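Local coordinates for protein putative short-chain oxidoreductase (Thermus thermophilus, PDB 2YUT) that binds NADP in a Rossmann-type fold and probably acts as an oxidoreductase of the short-chain dehydrogenase/reductase family, at residues 72-77 / 98-103; 49-54 / 58-63; 143-148 / 159-164; 10-15 / 165-170. All coordinates share one frame; numbering follows the deposited sequence.

Contact 1: residues 72-77 / 98-103; sequences HAVGKA and LLTAAF. With NAP (NADP nicotinamide-adenine-dinucleotide phosphate), chain B.
The imidazole of H72 meets helix 89-107 with its rim: T100 OG1 and CB both lie at the edge of the ring, close to its plane. V74 CG2 lies over one face, 3.6 Å above the plane and displaced toward the rim, while A101 CB touches CD2 at 3.8 Å. The ring donates from NE2 to T100 OG1 over 2.8 Å, and the N-H points almost straight at the oxygen, 164° at the hydrogen and 5° out of the ring plane. T100 OG1 is also hydrogen-bonded to A96 O one helical turn back, and ND1 has a weak hydrogen bond with T6 OG1, so polar partners at two corners restrain the rotation of this buried ring. CG of H72 stands anti to the backbone N (chi1 -165°), which carries the ring across to the helix.

V74 shows its two branches to different neighbours. CG2 lies over the imidazole; CG1 approaches T100 OG1 at 3.7 Å and the adenine at C4A and N9A, the latter two at 3.6 Å. Its carbonyl O accepts from the ribose hydroxyl O3D of NADP at 2.6 Å, and the next amide, G75 N, donates to O4B of the adenosine ribose at 3.2 Å. Backbone atoms of the loop thus serve both riboses, behind which H72 ties the end of strand 67-72 to the helix. The sequence H72-A73-V74-G75 occupies the place of the NNAG motif of classical short-chain dehydrogenases, the cofactor-binding loop after the fourth strand of the Rossmann fold.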
# COMPACT_ATOMS: atom_id res chain seq x y z
N HIS A 72 -12.19 4.34 -12.21
CA HIS A 72 -11.05 5.12 -11.71
C HIS A 72 -9.77 4.72 -12.46
O HIS A 72 -8.95 3.96 -11.94
CB HIS A 72 -10.91 4.87 -10.20
CG HIS A 72 -10.03 5.86 -9.49
ND1 HIS A 72 -10.38 7.18 -9.32
CD2 HIS A 72 -8.84 5.70 -8.87
CE1 HIS A 72 -9.44 7.79 -8.62
NE2 HIS A 72 -8.50 6.92 -8.34
N ALA A 73 -9.62 5.24 -13.67
CA ALA A 73 -8.45 4.93 -14.50
C ALA A 73 -7.34 5.91 -14.17
O ALA A 73 -6.77 6.55 -15.06
CB ALA A 73 -8.83 5.02 -15.98
N VAL A 74 -7.04 6.02 -12.88
CA VAL A 74 -6.03 6.94 -12.38
C VAL A 74 -4.75 6.25 -11.93
O VAL A 74 -4.78 5.19 -11.30
CB VAL A 74 -6.61 7.76 -11.21
CG1 VAL A 74 -5.55 8.66 -10.61
CG2 VAL A 74 -7.79 8.59 -11.71
N GLY A 75 -3.62 6.87 -12.24
CA GLY A 75 -2.35 6.30 -11.85
C GLY A 75 -1.18 7.04 -12.46
O GLY A 75 -1.34 7.98 -13.23
N LYS A 76 0.01 6.58 -12.10
CA LYS A 76 1.28 7.13 -12.58
C LYS A 76 2.30 6.01 -12.44
O LYS A 76 2.12 5.10 -11.64
CB LYS A 76 1.69 8.33 -11.72
CG LYS A 76 1.12 9.64 -12.19
CD LYS A 76 1.84 10.12 -13.44
CE LYS A 76 1.07 11.23 -14.15
NZ LYS A 76 -0.20 10.70 -14.72
N ALA A 77 3.37 6.08 -13.23
CA ALA A 77 4.38 5.04 -13.16
C ALA A 77 5.75 5.64 -12.92
O ALA A 77 5.97 6.82 -13.14
CB ALA A 77 4.37 4.23 -14.45
N LEU A 98 -3.50 5.20 -4.57
CA LEU A 98 -4.34 4.94 -3.41
C LEU A 98 -5.17 6.09 -2.87
O LEU A 98 -6.38 5.94 -2.65
CB LEU A 98 -3.48 4.37 -2.27
CG LEU A 98 -4.19 4.05 -0.95
CD1 LEU A 98 -5.19 2.92 -1.17
CD2 LEU A 98 -3.16 3.65 0.11
N LEU A 99 -4.54 7.24 -2.63
CA LEU A 99 -5.27 8.37 -2.09
C LEU A 99 -6.37 8.85 -3.04
O LEU A 99 -7.47 9.18 -2.60
CB LEU A 99 -4.31 9.52 -1.75
CG LEU A 99 -3.26 9.20 -0.68
CD1 LEU A 99 -2.55 10.49 -0.29
CD2 LEU A 99 -3.91 8.58 0.55
N THR A 100 -6.09 8.87 -4.34
CA THR A 100 -7.10 9.30 -5.30
C THR A 100 -8.32 8.38 -5.18
O THR A 100 -9.45 8.85 -5.12
CB THR A 100 -6.59 9.24 -6.76
OG1 THR A 100 -6.23 7.89 -7.09
CG2 THR A 100 -5.39 10.17 -6.95
N ALA A 101 -8.06 7.08 -5.13
CA ALA A 101 -9.11 6.07 -5.02
C ALA A 101 -9.86 6.15 -3.70
O ALA A 101 -11.09 6.06 -3.67
CB ALA A 101 -8.51 4.67 -5.18
N ALA A 102 -9.12 6.33 -2.61
CA ALA A 102 -9.72 6.42 -1.28
C ALA A 102 -10.60 7.67 -1.16
O ALA A 102 -11.71 7.59 -0.64
CB ALA A 102 -8.62 6.43 -0.21
N PHE A 103 -10.11 8.81 -1.62
CA PHE A 103 -10.91 10.03 -1.53
C PHE A 103 -12.16 9.93 -2.42
O PHE A 103 -13.25 10.33 -2.02
CB PHE A 103 -10.08 11.27 -1.92
CG PHE A 103 -8.93 11.55 -0.98
CD1 PHE A 103 -8.97 11.11 0.34
CD2 PHE A 103 -7.83 12.28 -1.42
CE1 PHE A 103 -7.91 11.39 1.21
CE2 PHE A 103 -6.77 12.57 -0.55
CZ PHE A 103 -6.82 12.12 0.77
PA NAP B . -2.15 7.07 -18.16
O1A NAP B . -0.76 7.75 -17.70
O2A NAP B . -2.32 7.04 -19.63
O5B NAP B . -3.30 7.93 -17.43
C5B NAP B . -3.22 8.20 -16.03
C4B NAP B . -4.42 9.04 -15.59
O4B NAP B . -4.30 9.28 -14.18
C3B NAP B . -4.39 10.41 -16.28
O3B NAP B . -5.72 10.79 -16.66
C2B NAP B . -3.89 11.33 -15.16
O2B NAP B . -4.43 12.64 -15.34
C1B NAP B . -4.61 10.67 -13.99
N9A NAP B . -4.07 11.16 -12.71
C8A NAP B . -2.83 10.97 -12.26
N7A NAP B . -2.68 11.58 -11.09
C5A NAP B . -3.83 12.17 -10.79
C6A NAP B . -4.26 12.96 -9.73
N6A NAP B . -3.44 13.25 -8.72
N1A NAP B . -5.52 13.42 -9.74
C2A NAP B . -6.34 13.14 -10.73
N3A NAP B . -5.96 12.40 -11.76
C4A NAP B . -4.72 11.90 -11.81
O3 NAP B . -2.15 5.62 -17.47
PN NAP B . -3.12 4.42 -17.96
O1N NAP B . -2.32 3.44 -18.74
O2N NAP B . -4.35 4.97 -18.56
O5D NAP B . -3.51 3.69 -16.57
C5D NAP B . -4.82 3.81 -16.03
C4D NAP B . -5.00 2.92 -14.80
O4D NAP B . -4.72 1.57 -15.22
C3D NAP B . -3.96 3.25 -13.73
O3D NAP B . -4.41 2.87 -12.43
C2D NAP B . -2.79 2.36 -14.16
O2D NAP B . -1.91 2.10 -13.07
C1D NAP B . -3.59 1.10 -14.46
N1N NAP B . -2.80 0.08 -15.20
C2N NAP B . -2.15 0.42 -16.39
C3N NAP B . -1.41 -0.54 -17.07
C7N NAP B . -0.70 -0.17 -18.38
O7N NAP B . 0.10 -0.94 -18.90
N7N NAP B . -1.02 1.03 -18.87
C4N NAP B . -1.31 -1.83 -16.57
C5N NAP B . -1.96 -2.18 -15.39
C6N NAP B . -2.71 -1.23 -14.70
P2B NAP B . -3.66 13.77 -16.18
O1X NAP B . -2.97 13.06 -17.45
O2X NAP B . -4.83 14.72 -16.76
O3X NAP B . -2.68 14.52 -15.35

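Contact 2: residues 49-54 / 58-63; sequences ADLADE and KALLEE. With NAP (NADP nicotinamide-adenine-dinucleotide phosphate), chain B.
L51 and L60 touch through one methyl each, CD2 to CD2 at 3.7 Å, their side chains running obliquely past one another. On L60, CG anti to the backbone N (chi1 166°) carries CD2 from helix 54-64 to L51, whereas L51 divides its surface: CD2 goes to L60, and CB and CG lie 3.8 Å from C2A of the adenine. K58 N donates to E54 O over 2.8 Å, a bond of the first turn of the helix.

The adenine edge is read by two adjacent residues. L51 N donates to N1A at 2.9 Å, and the amino group N6A donates to D50 OD1 at 3.0 Å. The same OD1 receives A52 N from above the carboxylate plane, 2.9 Å away, which makes an Asx turn inside the type I turn from D50 to D53. Further out, D50 N is hydrogen-bonded to E56 OE1, and D53 at the N-cap position offers OD1 to E56 N. L51 is also backed by T100 and V104 of helix 89-107, and E54 OE2 is hydrogen-bonded to H107.

An acceptor for the amino group beside a donor for N1A suits the edge of adenine. The turn fixes the aspartate oxygen, which the neighbouring amide would further polarise, and the helix anchors the leucine whose backbone N completes the pair.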
# COMPACT_ATOMS: atom_id res chain seq x y z
N ALA A 49 -9.83 18.05 -12.00
CA ALA A 49 -9.48 18.03 -10.58
C ALA A 49 -8.22 17.22 -10.26
O ALA A 49 -7.79 16.38 -11.05
CB ALA A 49 -10.64 17.50 -9.77
N ASP A 50 -7.63 17.50 -9.10
CA ASP A 50 -6.47 16.76 -8.62
C ASP A 50 -7.08 15.89 -7.53
O ASP A 50 -7.33 16.37 -6.43
CB ASP A 50 -5.43 17.71 -8.01
CG ASP A 50 -4.25 16.96 -7.40
OD1 ASP A 50 -4.33 15.72 -7.23
OD2 ASP A 50 -3.23 17.62 -7.09
N LEU A 51 -7.32 14.62 -7.83
CA LEU A 51 -7.95 13.73 -6.87
C LEU A 51 -7.12 13.35 -5.65
O LEU A 51 -7.60 12.65 -4.76
CB LEU A 51 -8.46 12.48 -7.60
CG LEU A 51 -9.49 12.82 -8.70
CD1 LEU A 51 -9.95 11.57 -9.42
CD2 LEU A 51 -10.68 13.54 -8.07
N ALA A 52 -5.87 13.81 -5.61
CA ALA A 52 -5.00 13.54 -4.47
C ALA A 52 -5.33 14.60 -3.41
O ALA A 52 -4.89 14.51 -2.27
CB ALA A 52 -3.53 13.62 -4.87
N ASP A 53 -6.09 15.60 -3.82
CA ASP A 53 -6.53 16.67 -2.93
C ASP A 53 -7.96 16.29 -2.56
O ASP A 53 -8.88 16.44 -3.37
CB ASP A 53 -6.52 18.02 -3.65
CG ASP A 53 -6.91 19.18 -2.74
OD1 ASP A 53 -8.01 19.14 -2.14
OD2 ASP A 53 -6.12 20.14 -2.62
N GLU A 54 -8.16 15.80 -1.34
CA GLU A 54 -9.48 15.37 -0.90
C GLU A 54 -10.61 16.37 -1.09
O GLU A 54 -11.73 15.97 -1.42
CB GLU A 54 -9.45 14.91 0.55
CG GLU A 54 -10.81 14.46 1.04
CD GLU A 54 -10.79 13.91 2.44
OE1 GLU A 54 -9.82 14.20 3.18
OE2 GLU A 54 -11.75 13.21 2.81
N LYS A 58 -13.88 15.55 -3.19
CA LYS A 58 -15.19 15.71 -2.57
C LYS A 58 -16.13 16.59 -3.39
O LYS A 58 -17.31 16.28 -3.56
CB LYS A 58 -15.05 16.30 -1.17
CG LYS A 58 -16.39 16.62 -0.52
CD LYS A 58 -16.22 17.18 0.89
CE LYS A 58 -17.57 17.50 1.50
NZ LYS A 58 -17.46 17.97 2.90
N ALA A 59 -15.61 17.71 -3.89
CA ALA A 59 -16.42 18.62 -4.69
C ALA A 59 -16.82 17.97 -6.02
O ALA A 59 -17.91 18.23 -6.54
CB ALA A 59 -15.66 19.91 -4.95
N LEU A 60 -15.94 17.13 -6.58
CA LEU A 60 -16.23 16.45 -7.84
C LEU A 60 -17.39 15.47 -7.67
O LEU A 60 -18.35 15.49 -8.44
CB LEU A 60 -15.00 15.68 -8.34
CG LEU A 60 -15.26 14.66 -9.46
CD1 LEU A 60 -15.74 15.38 -10.72
CD2 LEU A 60 -13.98 13.86 -9.75
N LEU A 61 -17.29 14.62 -6.65
CA LEU A 61 -18.32 13.62 -6.38
C LEU A 61 -19.67 14.20 -5.96
O LEU A 61 -20.71 13.65 -6.30
CB LEU A 61 -17.83 12.61 -5.33
CG LEU A 61 -16.93 11.47 -5.83
CD1 LEU A 61 -17.63 10.72 -6.96
CD2 LEU A 61 -15.60 12.03 -6.32
N GLU A 62 -19.66 15.30 -5.21
CA GLU A 62 -20.92 15.90 -4.79
C GLU A 62 -21.62 16.48 -6.02
O GLU A 62 -22.85 16.45 -6.13
CB GLU A 62 -20.69 16.99 -3.74
CG GLU A 62 -19.98 16.47 -2.50
CD GLU A 62 -20.02 17.42 -1.32
OE1 GLU A 62 -19.68 18.61 -1.50
OE2 GLU A 62 -20.39 16.97 -0.21
N GLU A 63 -20.82 17.00 -6.95
CA GLU A 63 -21.35 17.58 -8.18
C GLU A 63 -21.87 16.49 -9.13
O GLU A 63 -22.91 16.67 -9.76
CB GLU A 63 -20.26 18.39 -8.87
CG GLU A 63 -20.71 19.03 -10.17
CD GLU A 63 -22.01 19.81 -10.03
OE1 GLU A 63 -22.13 20.60 -9.08
OE2 GLU A 63 -22.91 19.62 -10.88
PA NAP B . -2.15 7.07 -18.16
O1A NAP B . -0.76 7.75 -17.70
O2A NAP B . -2.32 7.04 -19.63
O5B NAP B . -3.30 7.93 -17.43
C5B NAP B . -3.22 8.20 -16.03
C4B NAP B . -4.42 9.04 -15.59
O4B NAP B . -4.30 9.28 -14.18
C3B NAP B . -4.39 10.41 -16.28
O3B NAP B . -5.72 10.79 -16.66
C2B NAP B . -3.89 11.33 -15.16
O2B NAP B . -4.43 12.64 -15.34
C1B NAP B . -4.61 10.67 -13.99
N9A NAP B . -4.07 11.16 -12.71
C8A NAP B . -2.83 10.97 -12.26
N7A NAP B . -2.68 11.58 -11.09
C5A NAP B . -3.83 12.17 -10.79
C6A NAP B . -4.26 12.96 -9.73
N6A NAP B . -3.44 13.25 -8.72
N1A NAP B . -5.52 13.42 -9.74
C2A NAP B . -6.34 13.14 -10.73
N3A NAP B . -5.96 12.40 -11.76
C4A NAP B . -4.72 11.90 -11.81
O3 NAP B . -2.15 5.62 -17.47
PN NAP B . -3.12 4.42 -17.96
O1N NAP B . -2.32 3.44 -18.74
O2N NAP B . -4.35 4.97 -18.56
O5D NAP B . -3.51 3.69 -16.57
C5D NAP B . -4.82 3.81 -16.03
C4D NAP B . -5.00 2.92 -14.80
O4D NAP B . -4.72 1.57 -15.22
C3D NAP B . -3.96 3.25 -13.73
O3D NAP B . -4.41 2.87 -12.43
C2D NAP B . -2.79 2.36 -14.16
O2D NAP B . -1.91 2.10 -13.07
C1D NAP B . -3.59 1.10 -14.46
N1N NAP B . -2.80 0.08 -15.20
C2N NAP B . -2.15 0.42 -16.39
C3N NAP B . -1.41 -0.54 -17.07
C7N NAP B . -0.70 -0.17 -18.38
O7N NAP B . 0.10 -0.94 -18.90
N7N NAP B . -1.02 1.03 -18.87
C4N NAP B . -1.31 -1.83 -16.57
C5N NAP B . -1.96 -2.18 -15.39
C6N NAP B . -2.71 -1.23 -14.70
P2B NAP B . -3.66 13.77 -16.18
O1X NAP B . -2.97 13.06 -17.45
O2X NAP B . -4.83 14.72 -16.76
O3X NAP B . -2.68 14.52 -15.35

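Contact 3: residues 143-148 / 159-164; sequences AYLEAA and LVLVRL
Helix 132-153 and strand 158-162 form the last half of a beta-alpha-beta crossover that starts at strand 114-119, and residues 143-148 and 159-164 meet where the helix lies against the sheet. Helix 143-148 and strand 159-162 run nearly antiparallel, 154° between their directions, with axes 9.1 Å apart at closest approach. The four side chains that meet are all apolar, and one methyl also lies against the helix backbone.

L159 is the wedge. Its CD1 enters beside the helix backbone, 3.7 Å from L145 O and 3.8 Å from A148 C, and also meets the methyl CB of A148 at 4.0 Å. L159 CD1 is farther from L145 CD2, at 4.3 Å. With CG anti to the carbonyl carbon (chi1 -65°), the L159 side chain reaches between L145 and A148, residues three apart on the helix and so on one side of it. L161, two residues farther along the strand and on the same face, takes the other end of L145: CD2 touches L145 CD1 at 3.8 Å, the side chains crossing at about a right angle. L145 therefore spans both strand leucines with its two methyl branches, CD2 toward L159 and CD1 toward L161.

Strand 114-119 flanks this layer, F118 packing on L145 and A116 on L159, while L105 of helix 89-107 also touches L159. V160 and V162, pointing to the other sheet face, are covered by helix 185-196. Helix 132-153 also meets the second subunit, where V82 of that chain packs on Y144 and A148.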
# COMPACT_ATOMS: atom_id res chain seq x y z
N ALA A 143 -5.64 -4.21 -1.40
CA ALA A 143 -5.95 -4.58 -0.03
C ALA A 143 -7.06 -3.67 0.49
O ALA A 143 -7.98 -4.12 1.17
CB ALA A 143 -4.70 -4.45 0.86
N TYR A 144 -6.96 -2.38 0.16
CA TYR A 144 -7.96 -1.41 0.60
C TYR A 144 -9.35 -1.79 0.10
O TYR A 144 -10.33 -1.79 0.85
CB TYR A 144 -7.59 -0.03 0.06
CG TYR A 144 -8.39 1.10 0.68
CD1 TYR A 144 -8.14 1.50 2.00
CD2 TYR A 144 -9.36 1.77 -0.05
CE1 TYR A 144 -8.85 2.56 2.56
CE2 TYR A 144 -10.08 2.83 0.51
CZ TYR A 144 -9.81 3.22 1.82
OH TYR A 144 -10.50 4.26 2.38
N LEU A 145 -9.43 -2.13 -1.18
CA LEU A 145 -10.70 -2.49 -1.81
C LEU A 145 -11.29 -3.79 -1.29
O LEU A 145 -12.50 -3.88 -1.10
CB LEU A 145 -10.51 -2.58 -3.33
CG LEU A 145 -10.14 -1.26 -4.01
CD1 LEU A 145 -9.85 -1.49 -5.49
CD2 LEU A 145 -11.27 -0.26 -3.84
N GLU A 146 -10.45 -4.79 -1.05
CA GLU A 146 -10.95 -6.06 -0.55
C GLU A 146 -11.60 -5.85 0.81
O GLU A 146 -12.64 -6.44 1.10
CB GLU A 146 -9.81 -7.08 -0.44
CG GLU A 146 -10.23 -8.43 0.12
CD GLU A 146 -11.48 -8.98 -0.55
OE1 GLU A 146 -11.53 -8.97 -1.80
OE2 GLU A 146 -12.40 -9.42 0.17
N ALA A 147 -10.99 -4.99 1.62
CA ALA A 147 -11.50 -4.69 2.95
C ALA A 147 -12.81 -3.91 2.87
O ALA A 147 -13.73 -4.15 3.65
CB ALA A 147 -10.46 -3.89 3.74
N ALA A 148 -12.87 -2.97 1.94
CA ALA A 148 -14.04 -2.12 1.75
C ALA A 148 -15.18 -2.85 1.04
O ALA A 148 -16.31 -2.37 1.04
CB ALA A 148 -13.65 -0.88 0.95
N LEU A 159 -17.86 -3.44 -5.82
CA LEU A 159 -16.50 -3.01 -6.14
C LEU A 159 -15.89 -4.07 -7.03
O LEU A 159 -15.98 -5.26 -6.73
CB LEU A 159 -15.66 -2.86 -4.87
CG LEU A 159 -16.08 -1.79 -3.86
CD1 LEU A 159 -15.13 -1.83 -2.66
CD2 LEU A 159 -16.05 -0.42 -4.51
N VAL A 160 -15.28 -3.64 -8.13
CA VAL A 160 -14.65 -4.57 -9.06
C VAL A 160 -13.16 -4.23 -9.18
O VAL A 160 -12.80 -3.09 -9.48
CB VAL A 160 -15.30 -4.46 -10.46
CG1 VAL A 160 -14.65 -5.45 -11.42
CG2 VAL A 160 -16.80 -4.71 -10.35
N LEU A 161 -12.31 -5.22 -8.93
CA LEU A 161 -10.87 -5.02 -9.04
C LEU A 161 -10.39 -5.61 -10.36
O LEU A 161 -10.57 -6.79 -10.63
CB LEU A 161 -10.15 -5.70 -7.87
CG LEU A 161 -8.64 -5.48 -7.70
CD1 LEU A 161 -7.87 -6.30 -8.71
CD2 LEU A 161 -8.32 -4.01 -7.84
N VAL A 162 -9.79 -4.76 -11.19
CA VAL A 162 -9.30 -5.21 -12.49
C VAL A 162 -7.78 -5.35 -12.55
O VAL A 162 -7.05 -4.46 -12.12
CB VAL A 162 -9.73 -4.24 -13.62
CG1 VAL A 162 -9.16 -4.72 -14.95
CG2 VAL A 162 -11.25 -4.12 -13.68
N ARG A 163 -7.32 -6.48 -13.08
CA ARG A 163 -5.89 -6.71 -13.25
C ARG A 163 -5.65 -6.81 -14.75
O ARG A 163 -6.06 -7.77 -15.41
CB ARG A 163 -5.46 -8.00 -12.55
CG ARG A 163 -5.24 -7.82 -11.05
CD ARG A 163 -4.82 -9.12 -10.38
NE ARG A 163 -4.51 -8.94 -8.97
CZ ARG A 163 -4.19 -9.93 -8.15
NH1 ARG A 163 -4.14 -11.18 -8.60
NH2 ARG A 163 -3.90 -9.68 -6.87
N LEU A 164 -4.99 -5.80 -15.29
CA LEU A 164 -4.70 -5.74 -16.71
C LEU A 164 -3.25 -6.05 -17.02
O LEU A 164 -2.37 -5.80 -16.20
CB LEU A 164 -4.99 -4.33 -17.26
CG LEU A 164 -6.42 -3.79 -17.27
CD1 LEU A 164 -6.39 -2.30 -17.59
CD2 LEU A 164 -7.24 -4.53 -18.30

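Contact 4: residues 10-15 / 165-170; sequences GGLGGA and PAVATG. With NAP (NADP nicotinamide-adenine-dinucleotide phosphate), chain B.
The diphosphate and nicotinamide end of the NADP site is held between the glycine-rich turn at the start of helix 11-19 and the loop that follows strand 158-162. Across this gap L12 and V167 reach toward each other tip to tip, L12 CD2 to V167 CG1 at 3.6 Å. T169 CG2 lies against the same L12 methyl, 3.8 Å away, and against the backbone of G11, 3.7 Å from its CA. G11 has no side chain, and T169 CG2 fills the place where a CB would stand; this close fit brings the loop against the helix start.

Both segments grip the cofactor. G11 N donates to NADP O2A over 2.9 Å. L12 N donates to NADP O2N over 3.1 Å, and in both bonds the N-H is aimed almost directly at the oxygen (170°). These amides belong to the first turn of the helix, whose N-terminal end would help to offset the phosphate charge. T169 OG1 donates to O1N in a very short bond whose exact length is uncertain; chi1 of 70° turns the hydroxyl toward the phosphate while CG2 faces the helix. OG1 is also hydrogen-bonded to L171 N. V167 meets the nicotinamide carboxamide with both backbone polar atoms: its N donates to O7N at 2.8 Å, and N7N donates weakly to its O.

Residues T6 to G13 fit the TGxxxGxG motif of classical short-chain dehydrogenases, and the loop from P165 to T169 takes the place of the segment that in this family fixes the nicotinamide carboxamide.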
# COMPACT_ATOMS: atom_id res chain seq x y z
N GLY A 10 -6.32 9.95 -19.63
CA GLY A 10 -5.29 8.94 -19.82
C GLY A 10 -5.59 7.99 -20.96
O GLY A 10 -6.60 8.15 -21.65
N GLY A 11 -4.72 7.01 -21.17
CA GLY A 11 -4.93 6.05 -22.24
C GLY A 11 -6.17 5.20 -22.07
O GLY A 11 -7.00 5.12 -22.98
N LEU A 12 -6.31 4.56 -20.91
CA LEU A 12 -7.48 3.73 -20.63
C LEU A 12 -8.74 4.58 -20.48
O LEU A 12 -9.80 4.23 -21.01
CB LEU A 12 -7.28 2.91 -19.35
CG LEU A 12 -6.68 1.50 -19.42
CD1 LEU A 12 -7.56 0.61 -20.31
CD2 LEU A 12 -5.26 1.56 -19.95
N GLY A 13 -8.61 5.67 -19.74
CA GLY A 13 -9.75 6.55 -19.50
C GLY A 13 -10.41 7.03 -20.78
O GLY A 13 -11.64 7.07 -20.87
N GLY A 14 -9.58 7.40 -21.76
CA GLY A 14 -10.09 7.87 -23.03
C GLY A 14 -10.84 6.77 -23.78
O GLY A 14 -11.86 7.03 -24.41
N ALA A 15 -10.33 5.54 -23.69
CA ALA A 15 -10.97 4.40 -24.35
C ALA A 15 -12.32 4.14 -23.72
O ALA A 15 -13.30 3.87 -24.41
CB ALA A 15 -10.09 3.17 -24.25
N PRO A 165 -3.00 -6.64 -18.19
CA PRO A 165 -1.62 -6.96 -18.57
C PRO A 165 -1.10 -5.60 -19.08
O PRO A 165 -1.81 -4.60 -18.95
CB PRO A 165 -1.80 -7.97 -19.69
CG PRO A 165 -3.07 -7.49 -20.36
CD PRO A 165 -3.96 -7.18 -19.17
N ALA A 166 0.09 -5.55 -19.64
CA ALA A 166 0.59 -4.26 -20.13
C ALA A 166 -0.36 -3.69 -21.20
O ALA A 166 -0.89 -4.43 -22.03
CB ALA A 166 1.99 -4.41 -20.69
N VAL A 167 -0.56 -2.38 -21.16
CA VAL A 167 -1.42 -1.67 -22.11
C VAL A 167 -0.62 -0.49 -22.65
O VAL A 167 0.05 0.21 -21.89
CB VAL A 167 -2.71 -1.15 -21.42
CG1 VAL A 167 -3.63 -0.49 -22.43
CG2 VAL A 167 -3.43 -2.29 -20.72
N ALA A 168 -0.67 -0.29 -23.97
CA ALA A 168 0.09 0.79 -24.61
C ALA A 168 -0.51 2.17 -24.37
O ALA A 168 -1.39 2.60 -25.11
CB ALA A 168 0.20 0.52 -26.12
N THR A 169 -0.03 2.86 -23.34
CA THR A 169 -0.50 4.20 -23.02
C THR A 169 0.69 5.05 -22.59
O THR A 169 1.81 4.56 -22.46
CB THR A 169 -1.49 4.20 -21.84
OG1 THR A 169 -0.79 3.88 -20.63
CG2 THR A 169 -2.61 3.18 -22.07
N GLY A 170 0.43 6.33 -22.35
CA GLY A 170 1.47 7.24 -21.92
C GLY A 170 2.03 6.91 -20.55
O GLY A 170 3.03 7.49 -20.14
PA NAP B . -2.15 7.07 -18.16
O1A NAP B . -0.76 7.75 -17.70
O2A NAP B . -2.32 7.04 -19.63
O5B NAP B . -3.30 7.93 -17.43
C5B NAP B . -3.22 8.20 -16.03
C4B NAP B . -4.42 9.04 -15.59
O4B NAP B . -4.30 9.28 -14.18
C3B NAP B . -4.39 10.41 -16.28
O3B NAP B . -5.72 10.79 -16.66
C2B NAP B . -3.89 11.33 -15.16
O2B NAP B . -4.43 12.64 -15.34
C1B NAP B . -4.61 10.67 -13.99
N9A NAP B . -4.07 11.16 -12.71
C8A NAP B . -2.83 10.97 -12.26
N7A NAP B . -2.68 11.58 -11.09
C5A NAP B . -3.83 12.17 -10.79
C6A NAP B . -4.26 12.96 -9.73
N6A NAP B . -3.44 13.25 -8.72
N1A NAP B . -5.52 13.42 -9.74
C2A NAP B . -6.34 13.14 -10.73
N3A NAP B . -5.96 12.40 -11.76
C4A NAP B . -4.72 11.90 -11.81
O3 NAP B . -2.15 5.62 -17.47
PN NAP B . -3.12 4.42 -17.96
O1N NAP B . -2.32 3.44 -18.74
O2N NAP B . -4.35 4.97 -18.56
O5D NAP B . -3.51 3.69 -16.57
C5D NAP B . -4.82 3.81 -16.03
C4D NAP B . -5.00 2.92 -14.80
O4D NAP B . -4.72 1.57 -15.22
C3D NAP B . -3.96 3.25 -13.73
O3D NAP B . -4.41 2.87 -12.43
C2D NAP B . -2.79 2.36 -14.16
O2D NAP B . -1.91 2.10 -13.07
C1D NAP B . -3.59 1.10 -14.46
N1N NAP B . -2.80 0.08 -15.20
C2N NAP B . -2.15 0.42 -16.39
C3N NAP B . -1.41 -0.54 -17.07
C7N NAP B . -0.70 -0.17 -18.38
O7N NAP B . 0.10 -0.94 -18.90
N7N NAP B . -1.02 1.03 -18.87
C4N NAP B . -1.31 -1.83 -16.57
C5N NAP B . -1.96 -2.18 -15.39
C6N NAP B . -2.71 -1.23 -14.70
P2B NAP B . -3.66 13.77 -16.18
O1X NAP B . -2.97 13.06 -17.45
O2X NAP B . -4.83 14.72 -16.76
O3X NAP B . -2.68 14.52 -15.35

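Overall arrangement
From the N terminus, the glycine-rich turn at 10-15 opens the long loop that contact 4 closes at 165-170, about 150 residues later; the other three contacts nest inside it. They follow in series without crossing. Contact 2 closes a short loop from the adenine-side turn onto helix 54-64, contact 1 ties the end of strand 67-72 to helix 89-107, and contact 3 joins helix 132-153 to strand 158-162, outermost in this chain's sheet. Contact 1 touches all the others: F103 packs on 51-54, L98 and A102 on Y144, and A73 beside L12 and G13. Contacts 1, 2 and 4 line NADP; contacts 1 and 3 also face the second subunit.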